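Cas13d (uncultured Ruminococcus sp, PDB 6IV9) binds a CRISPR RNA and, through its two HEPN domains, carries out guide-RNA maturation and cleavage of target RNA. Local coordinates at residues A[587-592]-A[639-644]; A[836-841]-A[853-858]; A[255-260]-A[506-511]; A[259-264]-A[578-583]. The protein carries 2 engineered substitutions. One frame throughout, in Å; residues are numbered along the deposited sequence.

Overall arrangement
From the N terminus, the loop between helices 232-251 and 267-291 opens two contacts whose segments overlap at Leu259 and Glu260. Contact 3 closes first, about 246 residues on, against the turn before helix 511-535; contact 4, from the same stretch, closes on the residues leading into helix 581-591. The centres of contacts 3 and 4 lie about 13 Å apart. Contacts 1 and 2 follow in series. Contact 1 joins the end of helix 581-591 to helix 641-647, closing a largely helical loop, and contact 2, the most local, joins 836-841 to helix 848-861. Lys836 packing on Lys643 is the step between contacts 1 and 2.

Contact 1: A[587-592]-A[639-644]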
loop_
_atom_site.group_PDB
_atom_site.type_symbol
_atom_site.label_atom_id
_atom_site.label_comp_id
_atom_site.label_asym_id
_atom_site.label_seq_id
_atom_site.Cartn_x
_atom_site.Cartn_y
_atom_site.Cartn_z
ATOM N N ALA A 587 1.896 -25.041 -7.081
ATOM C CA ALA A 587 3.204 -24.828 -7.735
ATOM C C ALA A 587 3.332 -25.609 -9.046
ATOM O O ALA A 587 3.696 -25.022 -10.034
ATOM C CB ALA A 587 4.314 -25.166 -6.784
ATOM N N LEU A 588 3.009 -26.893 -9.052
ATOM C CA LEU A 588 3.112 -27.675 -10.306
ATOM C C LEU A 588 2.155 -27.116 -11.362
ATOM O O LEU A 588 2.546 -27.032 -12.477
ATOM C CB LEU A 588 2.800 -29.140 -10.002
ATOM C CG LEU A 588 4.003 -29.982 -9.607
ATOM C CD1 LEU A 588 4.746 -29.373 -8.445
ATOM C CD2 LEU A 588 3.590 -31.405 -9.297
ATOM N N THR A 589 0.941 -26.754 -10.976
ATOM C CA THR A 589 -0.072 -26.212 -11.911
ATOM C C THR A 589 0.388 -24.884 -12.524
ATOM O O THR A 589 0.203 -24.698 -13.696
ATOM C CB THR A 589 -1.416 -26.045 -11.199
ATOM O OG1 THR A 589 -1.784 -27.288 -10.618
ATOM C CG2 THR A 589 -2.515 -25.564 -12.111
ATOM N N ILE A 590 0.968 -23.992 -11.733
ATOM C CA ILE A 590 1.420 -22.693 -12.298
ATOM C C ILE A 590 2.531 -22.925 -13.325
ATOM O O ILE A 590 2.617 -22.156 -14.241
ATOM C CB ILE A 590 1.746 -21.641 -11.217
ATOM C CG1 ILE A 590 1.402 -20.234 -11.694
ATOM C CG2 ILE A 590 3.170 -21.726 -10.715
ATOM C CD1 ILE A 590 1.424 -19.206 -10.612
ATOM N N LEU A 591 3.411 -23.881 -13.067
ATOM C CA LEU A 591 4.512 -24.215 -14.003
ATOM C C LEU A 591 3.940 -24.822 -15.286
ATOM O O LEU A 591 4.398 -24.479 -16.350
ATOM C CB LEU A 591 5.442 -25.197 -13.299
ATOM C CG LEU A 591 6.707 -24.617 -12.682
ATOM C CD1 LEU A 591 6.725 -23.109 -12.585
ATOM C CD2 LEU A 591 7.063 -25.282 -11.380
ATOM N N GLY A 592 2.930 -25.673 -15.146
ATOM C CA GLY A 592 2.291 -26.377 -16.266
ATOM C C GLY A 592 2.337 -27.875 -16.044
ATOM O O GLY A 592 3.408 -28.425 -16.003
ATOM N N ALA A 639 -5.147 -14.669 -7.984
ATOM C CA ALA A 639 -5.484 -15.302 -9.270
ATOM C C ALA A 639 -5.671 -16.813 -9.122
ATOM O O ALA A 639 -6.041 -17.253 -8.075
ATOM C CB ALA A 639 -4.484 -14.925 -10.325
ATOM N N ASN A 640 -5.486 -17.536 -10.211
ATOM C CA ASN A 640 -5.670 -19.002 -10.270
ATOM C C ASN A 640 -4.446 -19.584 -10.983
ATOM O O ASN A 640 -4.166 -19.129 -12.060
ATOM C CB ASN A 640 -6.983 -19.303 -10.976
ATOM C CG ASN A 640 -7.243 -20.779 -11.130
ATOM O OD1 ASN A 640 -6.756 -21.407 -12.044
ATOM N ND2 ASN A 640 -7.996 -21.328 -10.212
ATOM N N ALA A 641 -3.820 -20.608 -10.418
ATOM C CA ALA A 641 -2.562 -21.140 -10.985
ATOM C C ALA A 641 -2.759 -21.615 -12.421
ATOM O O ALA A 641 -1.968 -21.291 -13.257
ATOM C CB ALA A 641 -2.087 -22.284 -10.138
ATOM N N GLN A 642 -3.797 -22.386 -12.652
ATOM C CA GLN A 642 -4.050 -22.909 -14.008
ATOM C C GLN A 642 -4.366 -21.773 -14.985
ATOM O O GLN A 642 -3.880 -21.814 -16.089
ATOM C CB GLN A 642 -5.176 -23.917 -13.917
ATOM C CG GLN A 642 -5.311 -24.730 -15.172
ATOM C CD GLN A 642 -6.779 -24.775 -15.460
ATOM O OE1 GLN A 642 -7.299 -23.931 -16.180
ATOM N NE2 GLN A 642 -7.459 -25.712 -14.829
ATOM N N LYS A 643 -5.183 -20.816 -14.572
ATOM C CA LYS A 643 -5.532 -19.687 -15.464
ATOM C C LYS A 643 -4.295 -18.836 -15.764
ATOM O O LYS A 643 -4.123 -18.452 -16.884
ATOM C CB LYS A 643 -6.727 -18.917 -14.910
ATOM C CG LYS A 643 -8.032 -19.682 -15.012
ATOM C CD LYS A 643 -9.207 -18.942 -14.480
ATOM C CE LYS A 643 -10.352 -19.857 -14.132
ATOM N NZ LYS A 643 -10.747 -20.657 -15.304
ATOM N N ILE A 644 -3.462 -18.594 -14.765
ATOM C CA ILE A 644 -2.238 -17.775 -14.975
ATOM C C ILE A 644 -1.335 -18.481 -15.989
ATOM O O ILE A 644 -0.818 -17.832 -16.873
ATOM C CB ILE A 644 -1.518 -17.551 -13.636
ATOM C CG1 ILE A 644 -2.262 -16.511 -12.805
ATOM C CG2 ILE A 644 -0.073 -17.158 -13.864
ATOM C CD1 ILE A 644 -2.517 -15.246 -13.552
#
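Thr589 and Ile590 pack the last turn of helix 581-591 against the first turn of helix 641-647, a helix-end to helix-start packing in a largely helical part of Cas13d. Thr589 comes first along the chain. Its CG2, anti to the backbone N, reaches over the opening turn of the partner and lies 3.5 Å from Gln642 N and 3.6 Å from Gln642 CB. The hydroxyl is engaged within its own helix, where OG1 bonds to the carbonyl of Arg585. Ile590 follows, packing its CA and CB against Ala641. Ile590 CB stands 4.0 Å from Ala641 CB, and Ile590 CA is 3.8 Å from Ala641 O. The small alanine lets the chains come as near as 4.5 Å between the CA atoms of Ile590 and Ala641. Farther out, Ile590 and Ile644 run side by side and point the same way, with Ile590 CG1 4.0 Å from Ile644 CG2. Phe632 and Leu635 of helix 630-638 also pack on Ile590, while Met731 and Val735 of helix 713-760 meet Ile644. The helix ends at Leu591, and Gly592 leaves helical geometry with a positive phi. Across the contact the start of helix 641-647 is fixed by its N-cap: Lys643 N donates to Asn640 OD1 at 3.0 Å with an N-H...O angle of 161°, in the plane of the amide carbonyl and on one of its lone pairs.

Contact 2: A[836-841]-A[853-858]; sequences KEYIGD and HYVMQR
Arg858 folds over one face of the Tyr838 ring and ends in a salt bridge with Asp841. This is packing between the end of helix 835-838 and helix 848-861, two elements joined by a short connection and held together by a CH-pi contact and an ion pair. Arg858 CB sits over the centre of the Tyr838 ring, 3.6 Å from the centroid and only 12° off the ring normal. CG then lies against a face of Tyr854, toward the rim of that ring. Bends at chi2 (-66°) and chi3 fold the chain back, and Arg858 NE passes 3.8 Å from Tyr838 CD1. At the guanidinium the roles change: Tyr838 CD1 lies over its face, 3.4 Å from Arg858 CZ, although the two planes are 60° apart, so this is no parallel stack. Arg858 NH2 approaches Tyr838 CE1 to 3.3 Å. Arg858 NH1 donates to Asp841 OD2 at 2.8 Å, on the anti lone pair of that oxygen. Arg858 NH1 also donates to Tyr854 OH at 2.9 Å, and both partners lie near the guanidinium plane. Carboxylate and guanidinium are almost coplanar, and the pair of bonds should hold the flat group against rotation. Beside this grip, Tyr838 O meets the edge of the Tyr854 ring at Tyr854 CE2, 3.4 Å away, and Val855 CG1 packs at the edge of the Tyr838 ring. The contact is buried among helices: Leu879 and Leu880 of helix 876-882 flank Arg858, Met856 turns to helix 816-827, and Lys836 and Ile839 pack on helix 641-647.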
loop_
_atom_site.group_PDB
_atom_site.type_symbol
_atom_site.label_atom_id
_atom_site.label_comp_id
_atom_site.label_asym_id
_atom_site.label_seq_id
_atom_site.Cartn_x
_atom_site.Cartn_y
_atom_site.Cartn_z
ATOM N N LYS A 836 -8.218 -14.384 -17.813
ATOM C CA LYS A 836 -7.875 -15.454 -18.783
ATOM C C LYS A 836 -8.975 -15.564 -19.842
ATOM O O LYS A 836 -8.679 -15.844 -20.972
ATOM C CB LYS A 836 -7.628 -16.777 -18.060
ATOM C CG LYS A 836 -7.397 -17.971 -18.964
ATOM C CD LYS A 836 -8.659 -18.717 -19.225
ATOM C CE LYS A 836 -8.500 -19.871 -20.181
ATOM N NZ LYS A 836 -9.689 -20.748 -20.146
ATOM N N GLU A 837 -10.206 -15.312 -19.442
ATOM C CA GLU A 837 -11.361 -15.428 -20.349
ATOM C C GLU A 837 -11.287 -14.412 -21.497
ATOM O O GLU A 837 -11.658 -14.772 -22.588
ATOM C CB GLU A 837 -12.625 -15.331 -19.505
ATOM C CG GLU A 837 -13.863 -15.804 -20.206
ATOM C CD GLU A 837 -14.009 -17.301 -20.410
ATOM O OE1 GLU A 837 -14.843 -17.678 -21.236
ATOM O OE2 GLU A 837 -13.303 -18.068 -19.757
ATOM N N TYR A 838 -10.847 -13.179 -21.248
ATOM C CA TYR A 838 -10.918 -12.151 -22.317
ATOM C C TYR A 838 -9.583 -11.537 -22.729
ATOM O O TYR A 838 -9.531 -10.956 -23.777
ATOM C CB TYR A 838 -11.830 -11.014 -21.866
ATOM C CG TYR A 838 -13.192 -11.483 -21.451
ATOM C CD1 TYR A 838 -14.051 -12.037 -22.378
ATOM C CD2 TYR A 838 -13.610 -11.407 -20.141
ATOM C CE1 TYR A 838 -15.301 -12.495 -22.019
ATOM C CE2 TYR A 838 -14.860 -11.853 -19.763
ATOM C CZ TYR A 838 -15.707 -12.400 -20.707
ATOM O OH TYR A 838 -16.933 -12.852 -20.369
ATOM N N ILE A 839 -8.514 -11.715 -21.960
ATOM C CA ILE A 839 -7.245 -11.016 -22.312
ATOM C C ILE A 839 -6.756 -11.454 -23.692
ATOM O O ILE A 839 -6.167 -10.647 -24.354
ATOM C CB ILE A 839 -6.167 -11.152 -21.232
ATOM C CG1 ILE A 839 -5.086 -10.087 -21.394
ATOM C CG2 ILE A 839 -5.582 -12.549 -21.201
ATOM C CD1 ILE A 839 -4.227 -9.933 -20.182
ATOM N N GLY A 840 -7.038 -12.692 -24.074
ATOM C CA GLY A 840 -6.623 -13.268 -25.361
ATOM C C GLY A 840 -7.254 -12.576 -26.551
ATOM O O GLY A 840 -6.688 -12.684 -27.629
ATOM N N ASP A 841 -8.387 -11.897 -26.352
ATOM C CA ASP A 841 -9.126 -11.223 -27.450
ATOM C C ASP A 841 -8.600 -9.816 -27.745
ATOM O O ASP A 841 -9.084 -9.239 -28.677
ATOM C CB ASP A 841 -10.624 -11.186 -27.158
ATOM C CG ASP A 841 -11.256 -12.559 -27.185
ATOM O OD1 ASP A 841 -10.627 -13.464 -27.713
ATOM O OD2 ASP A 841 -12.352 -12.713 -26.659
ATOM N N HIS A 853 -9.815 -2.053 -18.854
ATOM C CA HIS A 853 -11.099 -1.595 -19.440
ATOM C C HIS A 853 -11.631 -2.593 -20.480
ATOM O O HIS A 853 -12.825 -2.781 -20.540
ATOM C CB HIS A 853 -11.011 -0.126 -19.833
ATOM C CG HIS A 853 -11.049 0.749 -18.632
ATOM N ND1 HIS A 853 -12.141 0.837 -17.832
ATOM C CD2 HIS A 853 -10.110 1.519 -18.062
ATOM C CE1 HIS A 853 -11.887 1.645 -16.845
ATOM N NE2 HIS A 853 -10.659 2.061 -16.956
ATOM N N TYR A 854 -10.760 -3.184 -21.282
ATOM C CA TYR A 854 -11.294 -4.155 -22.261
ATOM C C TYR A 854 -11.932 -5.337 -21.526
ATOM O O TYR A 854 -13.038 -5.688 -21.806
ATOM C CB TYR A 854 -10.209 -4.636 -23.220
ATOM C CG TYR A 854 -10.748 -5.701 -24.131
ATOM C CD1 TYR A 854 -11.524 -5.363 -25.220
ATOM C CD2 TYR A 854 -10.561 -7.043 -23.862
ATOM C CE1 TYR A 854 -12.074 -6.329 -26.035
ATOM C CE2 TYR A 854 -11.105 -8.025 -24.665
ATOM C CZ TYR A 854 -11.864 -7.663 -25.756
ATOM O OH TYR A 854 -12.412 -8.610 -26.548
ATOM N N VAL A 855 -11.228 -5.901 -20.561
ATOM C CA VAL A 855 -11.767 -7.057 -19.798
ATOM C C VAL A 855 -13.027 -6.616 -19.060
ATOM O O VAL A 855 -13.993 -7.327 -19.081
ATOM C CB VAL A 855 -10.714 -7.629 -18.831
ATOM C CG1 VAL A 855 -11.284 -8.718 -17.954
ATOM C CG2 VAL A 855 -9.476 -8.105 -19.559
ATOM N N MET A 856 -13.001 -5.434 -18.470
ATOM C CA MET A 856 -14.180 -4.955 -17.715
ATOM C C MET A 856 -15.379 -4.835 -18.656
ATOM O O MET A 856 -16.432 -5.260 -18.283
ATOM C CB MET A 856 -13.905 -3.583 -17.099
ATOM C CG MET A 856 -15.088 -3.016 -16.370
ATOM S SD MET A 856 -15.557 -3.897 -14.883
ATOM C CE MET A 856 -14.287 -3.327 -13.762
ATOM N N GLN A 857 -15.187 -4.258 -19.831
ATOM C CA GLN A 857 -16.291 -4.074 -20.804
ATOM C C GLN A 857 -16.824 -5.439 -21.254
ATOM O O GLN A 857 -18.004 -5.571 -21.412
ATOM C CB GLN A 857 -15.844 -3.130 -21.915
ATOM C CG GLN A 857 -15.661 -1.713 -21.415
ATOM C CD GLN A 857 -15.091 -0.733 -22.401
ATOM O OE1 GLN A 857 -14.999 -1.002 -23.584
ATOM N NE2 GLN A 857 -14.705 0.421 -21.902
ATOM N N ARG A 858 -15.947 -6.407 -21.464
ATOM C CA ARG A 858 -16.410 -7.760 -21.846
ATOM C C ARG A 858 -17.243 -8.351 -20.708
ATOM O O ARG A 858 -18.231 -8.971 -20.983
ATOM C CB ARG A 858 -15.217 -8.645 -22.197
ATOM C CG ARG A 858 -14.555 -8.275 -23.511
ATOM C CD ARG A 858 -15.446 -8.506 -24.714
ATOM N NE ARG A 858 -15.995 -9.841 -24.723
ATOM C CZ ARG A 858 -15.404 -10.888 -25.258
ATOM N NH1 ARG A 858 -14.225 -10.775 -25.830
ATOM N NH2 ARG A 858 -15.988 -12.060 -25.211
#

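Contact 3: A[255-260]-A[506-511]; sequences GYFGLE and TYFLDG
Phe257 and Tyr507 lie at the tips of two facing type I turns, with 5.5 Å between their CA atoms. One turn closes through Gly258 N to Gly255 O at 3.1 Å, as the end of a 3-10 segment, and the other through Leu509 N to Thr506 O. Gly258, at a phi of 85°, then redirects the chain toward Leu259. The side chains centre on a T-shaped pair: the edge of Phe508 points at the face of Phe257, with centroids 5.0 Å apart and planes at 83°. Phe508 CD1 does the touching, 3.6 Å from Phe257 CD2 and offset toward the rim. Tyr507 lies beside Leu259, whose CD2 is 3.7 Å from Tyr507 CD2 and whose CD1 comes near Phe508 CE1. Met280 of helix 267-291 packs on Leu259, Tyr507 and Phe508, while Leu194 and Met197 of helix 168-197 meet Phe257. Lys574 adds a cation-pi contact to Tyr507, and the contact as a whole lies about 5 Å from the bound nucleic acid at the nearest atoms. The Tyr507 ring also meets backbone oxygens: Phe257 O is 3.3 Å from Tyr507 CD2, and Gly258 O lies in the ring plane at the edge, 3.9 Å from Tyr507 CE2.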
loop_
_atom_site.group_PDB
_atom_site.type_symbol
_atom_site.label_atom_id
_atom_site.label_comp_id
_atom_site.label_asym_id
_atom_site.label_seq_id
_atom_site.Cartn_x
_atom_site.Cartn_y
_atom_site.Cartn_z
ATOM N N GLY A 255 -2.007 -21.042 5.011
ATOM C CA GLY A 255 -0.559 -21.140 5.243
ATOM C C GLY A 255 0.204 -20.137 4.400
ATOM O O GLY A 255 1.303 -19.764 4.761
ATOM N N TYR A 256 -0.409 -19.696 3.312
ATOM C CA TYR A 256 0.217 -18.714 2.396
ATOM C C TYR A 256 0.446 -17.409 3.159
ATOM O O TYR A 256 1.442 -16.745 2.909
ATOM C CB TYR A 256 -0.662 -18.519 1.166
ATOM C CG TYR A 256 -0.495 -19.583 0.114
ATOM C CD1 TYR A 256 0.756 -20.025 -0.262
ATOM C CD2 TYR A 256 -1.587 -20.150 -0.502
ATOM C CE1 TYR A 256 0.922 -20.983 -1.244
ATOM C CE2 TYR A 256 -1.445 -21.122 -1.470
ATOM C CZ TYR A 256 -0.187 -21.539 -1.846
ATOM O OH TYR A 256 -0.047 -22.478 -2.806
ATOM N N PHE A 257 -0.469 -17.100 4.071
ATOM C CA PHE A 257 -0.483 -15.849 4.862
ATOM C C PHE A 257 0.306 -16.001 6.153
ATOM O O PHE A 257 0.329 -15.078 6.924
ATOM C CB PHE A 257 -1.906 -15.543 5.296
ATOM C CG PHE A 257 -2.856 -15.190 4.191
ATOM C CD1 PHE A 257 -2.454 -14.409 3.130
ATOM C CD2 PHE A 257 -4.167 -15.596 4.244
ATOM C CE1 PHE A 257 -3.350 -14.060 2.138
ATOM C CE2 PHE A 257 -5.060 -15.253 3.250
ATOM C CZ PHE A 257 -4.649 -14.483 2.196
ATOM N N GLY A 258 0.934 -17.141 6.369
ATOM C CA GLY A 258 1.622 -17.335 7.650
ATOM C C GLY A 258 0.664 -17.835 8.714
ATOM O O GLY A 258 1.046 -17.808 9.853
ATOM N N LEU A 259 -0.569 -18.168 8.334
ATOM C CA LEU A 259 -1.576 -18.754 9.256
ATOM C C LEU A 259 -1.593 -20.278 9.110
ATOM O O LEU A 259 -2.532 -20.812 8.576
ATOM C CB LEU A 259 -2.948 -18.165 8.971
ATOM C CG LEU A 259 -3.056 -16.687 9.285
ATOM C CD1 LEU A 259 -4.423 -16.174 8.912
ATOM C CD2 LEU A 259 -2.767 -16.454 10.749
ATOM N N GLU A 260 -0.566 -20.906 9.625
ATOM C CA GLU A 260 -0.378 -22.366 9.612
ATOM C C GLU A 260 -1.257 -23.030 10.671
ATOM O O GLU A 260 -1.186 -22.631 11.800
ATOM C CB GLU A 260 1.068 -22.562 10.046
ATOM C CG GLU A 260 1.500 -23.999 10.154
ATOM C CD GLU A 260 2.815 -24.182 9.434
ATOM O OE1 GLU A 260 3.829 -24.360 10.108
ATOM O OE2 GLU A 260 2.806 -24.074 8.207
ATOM N N THR A 506 -1.732 -7.002 8.181
ATOM C CA THR A 506 -0.505 -7.237 7.372
ATOM C C THR A 506 -0.290 -8.714 7.046
ATOM O O THR A 506 0.414 -8.999 6.114
ATOM C CB THR A 506 0.737 -6.559 7.945
ATOM O OG1 THR A 506 1.153 -7.295 9.081
ATOM C CG2 THR A 506 0.513 -5.099 8.256
ATOM N N TYR A 507 -0.934 -9.611 7.770
ATOM C CA TYR A 507 -0.817 -11.061 7.490
ATOM C C TYR A 507 -1.323 -11.359 6.074
ATOM O O TYR A 507 -0.849 -12.261 5.455
ATOM C CB TYR A 507 -1.681 -11.857 8.462
ATOM C CG TYR A 507 -0.930 -12.338 9.668
ATOM C CD1 TYR A 507 -0.591 -11.478 10.687
ATOM C CD2 TYR A 507 -0.527 -13.649 9.770
ATOM C CE1 TYR A 507 0.114 -11.915 11.790
ATOM C CE2 TYR A 507 0.181 -14.104 10.860
ATOM C CZ TYR A 507 0.497 -13.236 11.879
ATOM O OH TYR A 507 1.186 -13.721 12.941
ATOM N N PHE A 508 -2.311 -10.599 5.633
ATOM C CA PHE A 508 -2.970 -10.829 4.330
ATOM C C PHE A 508 -2.288 -10.044 3.209
ATOM O O PHE A 508 -2.717 -10.185 2.093
ATOM C CB PHE A 508 -4.431 -10.421 4.453
ATOM C CG PHE A 508 -5.170 -11.132 5.552
ATOM C CD1 PHE A 508 -5.395 -12.493 5.481
ATOM C CD2 PHE A 508 -5.622 -10.451 6.660
ATOM C CE1 PHE A 508 -6.062 -13.158 6.496
ATOM C CE2 PHE A 508 -6.290 -11.115 7.670
ATOM C CZ PHE A 508 -6.518 -12.461 7.584
ATOM N N LEU A 509 -1.217 -9.326 3.511
ATOM C CA LEU A 509 -0.619 -8.408 2.515
ATOM C C LEU A 509 0.823 -8.752 2.153
ATOM O O LEU A 509 1.541 -9.274 2.959
ATOM C CB LEU A 509 -0.658 -6.986 3.081
ATOM C CG LEU A 509 -2.028 -6.450 3.469
ATOM C CD1 LEU A 509 -1.922 -5.044 4.000
ATOM C CD2 LEU A 509 -2.987 -6.505 2.305
ATOM N N ASP A 510 1.176 -8.393 0.929
ATOM C CA ASP A 510 2.534 -8.490 0.350
ATOM C C ASP A 510 3.361 -7.317 0.904
ATOM O O ASP A 510 2.770 -6.346 1.333
ATOM C CB ASP A 510 2.366 -8.458 -1.170
ATOM C CG ASP A 510 3.629 -8.544 -1.989
ATOM O OD1 ASP A 510 4.110 -9.649 -2.201
ATOM O OD2 ASP A 510 4.134 -7.493 -2.348
ATOM N N GLY A 511 4.677 -7.369 0.772
ATOM C CA GLY A 511 5.511 -6.286 1.309
ATOM C C GLY A 511 5.156 -4.948 0.692
ATOM O O GLY A 511 5.170 -3.971 1.398
#

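Contact 4: A[259-264]-A[578-583]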
loop_
_atom_site.group_PDB
_atom_site.type_symbol
_atom_site.label_atom_id
_atom_site.label_comp_id
_atom_site.label_asym_id
_atom_site.label_seq_id
_atom_site.Cartn_x
_atom_site.Cartn_y
_atom_site.Cartn_z
ATOM N N LEU A 259 -0.569 -18.168 8.334
ATOM C CA LEU A 259 -1.576 -18.754 9.256
ATOM C C LEU A 259 -1.593 -20.278 9.110
ATOM O O LEU A 259 -2.532 -20.812 8.576
ATOM C CB LEU A 259 -2.948 -18.165 8.971
ATOM C CG LEU A 259 -3.056 -16.687 9.285
ATOM C CD1 LEU A 259 -4.423 -16.174 8.912
ATOM C CD2 LEU A 259 -2.767 -16.454 10.749
ATOM N N GLU A 260 -0.566 -20.906 9.625
ATOM C CA GLU A 260 -0.378 -22.366 9.612
ATOM C C GLU A 260 -1.257 -23.030 10.671
ATOM O O GLU A 260 -1.186 -22.631 11.800
ATOM C CB GLU A 260 1.068 -22.562 10.046
ATOM C CG GLU A 260 1.500 -23.999 10.154
ATOM C CD GLU A 260 2.815 -24.182 9.434
ATOM O OE1 GLU A 260 3.829 -24.360 10.108
ATOM O OE2 GLU A 260 2.806 -24.074 8.207
ATOM N N GLU A 261 -1.984 -24.084 10.310
ATOM C CA GLU A 261 -2.749 -24.863 11.316
ATOM C C GLU A 261 -1.733 -25.586 12.202
ATOM O O GLU A 261 -0.637 -25.823 11.757
ATOM C CB GLU A 261 -3.710 -25.853 10.655
ATOM C CG GLU A 261 -3.011 -27.016 9.998
ATOM C CD GLU A 261 -3.840 -28.069 9.283
ATOM O OE1 GLU A 261 -5.032 -27.879 9.130
ATOM O OE2 GLU A 261 -3.263 -29.075 8.873
ATOM N N PRO A 262 -2.059 -25.958 13.453
ATOM C CA PRO A 262 -1.112 -26.650 14.323
ATOM C C PRO A 262 -0.688 -28.018 13.778
ATOM O O PRO A 262 -1.409 -28.594 13.036
ATOM C CB PRO A 262 -1.909 -26.879 15.613
ATOM C CG PRO A 262 -2.959 -25.818 15.580
ATOM C CD PRO A 262 -3.315 -25.681 14.122
ATOM N N LYS A 263 0.527 -28.431 14.110
ATOM C CA LYS A 263 1.053 -29.755 13.691
ATOM C C LYS A 263 0.254 -30.875 14.372
ATOM O O LYS A 263 -0.032 -31.854 13.724
ATOM C CB LYS A 263 2.552 -29.825 13.964
ATOM C CG LYS A 263 3.413 -29.877 12.711
ATOM C CD LYS A 263 4.286 -28.658 12.496
ATOM C CE LYS A 263 4.038 -27.965 11.173
ATOM N NZ LYS A 263 2.839 -28.508 10.500
ATOM N N THR A 264 -0.070 -30.708 15.648
ATOM C CA THR A 264 -0.854 -31.710 16.410
ATOM C C THR A 264 -2.326 -31.676 15.986
ATOM O O THR A 264 -2.761 -30.654 15.490
ATOM C CB THR A 264 -0.727 -31.457 17.911
ATOM O OG1 THR A 264 -1.136 -30.113 18.142
ATOM C CG2 THR A 264 0.693 -31.624 18.394
ATOM N N SER A 578 4.901 -24.769 6.452
ATOM C CA SER A 578 5.116 -26.206 6.190
ATOM C C SER A 578 4.367 -26.411 4.880
ATOM O O SER A 578 3.179 -26.209 4.881
ATOM C CB SER A 578 4.499 -27.031 7.268
ATOM O OG SER A 578 5.264 -26.954 8.453
ATOM N N ALA A 579 5.053 -26.698 3.782
ATOM C CA ALA A 579 4.297 -26.821 2.519
ATOM C C ALA A 579 3.333 -28.005 2.602
ATOM O O ALA A 579 3.734 -29.082 2.998
ATOM C CB ALA A 579 5.216 -26.924 1.344
ATOM N N LYS A 580 2.097 -27.750 2.219
ATOM C CA LYS A 580 1.015 -28.748 2.202
ATOM C C LYS A 580 0.822 -29.237 0.775
ATOM O O LYS A 580 1.227 -28.547 -0.142
ATOM C CB LYS A 580 -0.266 -28.056 2.648
ATOM C CG LYS A 580 -0.184 -27.440 4.026
ATOM C CD LYS A 580 -0.428 -28.457 5.092
ATOM C CE LYS A 580 -0.804 -27.836 6.415
ATOM N NZ LYS A 580 0.394 -27.385 7.143
ATOM N N LEU A 581 0.063 -30.311 0.618
ATOM C CA LEU A 581 -0.174 -30.875 -0.727
ATOM C C LEU A 581 -0.831 -29.820 -1.614
ATOM O O LEU A 581 -0.501 -29.758 -2.771
ATOM C CB LEU A 581 -1.078 -32.099 -0.625
ATOM C CG LEU A 581 -1.526 -32.644 -1.975
ATOM C CD1 LEU A 581 -0.336 -32.961 -2.849
ATOM C CD2 LEU A 581 -2.390 -33.871 -1.805
ATOM N N THR A 582 -1.704 -28.997 -1.051
ATOM C CA THR A 582 -2.413 -27.985 -1.861
ATOM C C THR A 582 -1.394 -27.031 -2.481
ATOM O O THR A 582 -1.569 -26.647 -3.604
ATOM C CB THR A 582 -3.399 -27.189 -1.006
ATOM O OG1 THR A 582 -4.455 -28.062 -0.642
ATOM C CG2 THR A 582 -3.981 -26.013 -1.748
ATOM N N MET A 583 -0.393 -26.646 -1.716
ATOM C CA MET A 583 0.643 -25.721 -2.219
ATOM C C MET A 583 1.447 -26.378 -3.341
ATOM O O MET A 583 1.753 -25.710 -4.300
ATOM C CB MET A 583 1.551 -25.296 -1.074
ATOM C CG MET A 583 0.794 -24.501 -0.049
ATOM S SD MET A 583 1.750 -24.227 1.408
ATOM C CE MET A 583 0.526 -23.345 2.368
HETATM O O HOH W 1 1.144 -24.296 5.371
#
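Glu260 reaches Ser578 with CG anti to its backbone N (chi1 178°) and a bend at chi2 (132°) that turns CD aside. Glu261 instead has CG between its own N and carbonyl carbon, and runs extended from there toward Lys580. The shorter, straighter bond runs from Ser578 N to Glu260 OE2, 2.8 Å long at 171°, on the syn lone pair of the carboxylate. Glu260 is poorly ordered, however, and its finer geometry is less certain. A weak second bond of 3.4 Å runs from Ser578 OG to Glu260 OE1, and together they engage both oxygens with one serine. A water supplements them by donating to Glu260 OE2 at 3.3 Å and to Ser578 O at 2.8 Å. Glu261 OE2 touches the aliphatic part of Lys580, 3.7 Å from Lys580 CE, whereas OE1 is in a salt bridge with Lys252. Lys263 lays its end beside Ser578, with Lys263 NZ 4.3 Å from Lys580 NZ, but its strained torsions make the placement of this end uncertain. The contact links the loop after helix 232-251 to the residues entering helix 581-591 at the surface. Neither glutamate makes a salt bridge with Lys580, though their negative charge may offset any repulsion between the ammonium groups. The directional bonds run between Ser578 and Glu260, while the lysines and glutamates probably interact only through longer-range charge effects.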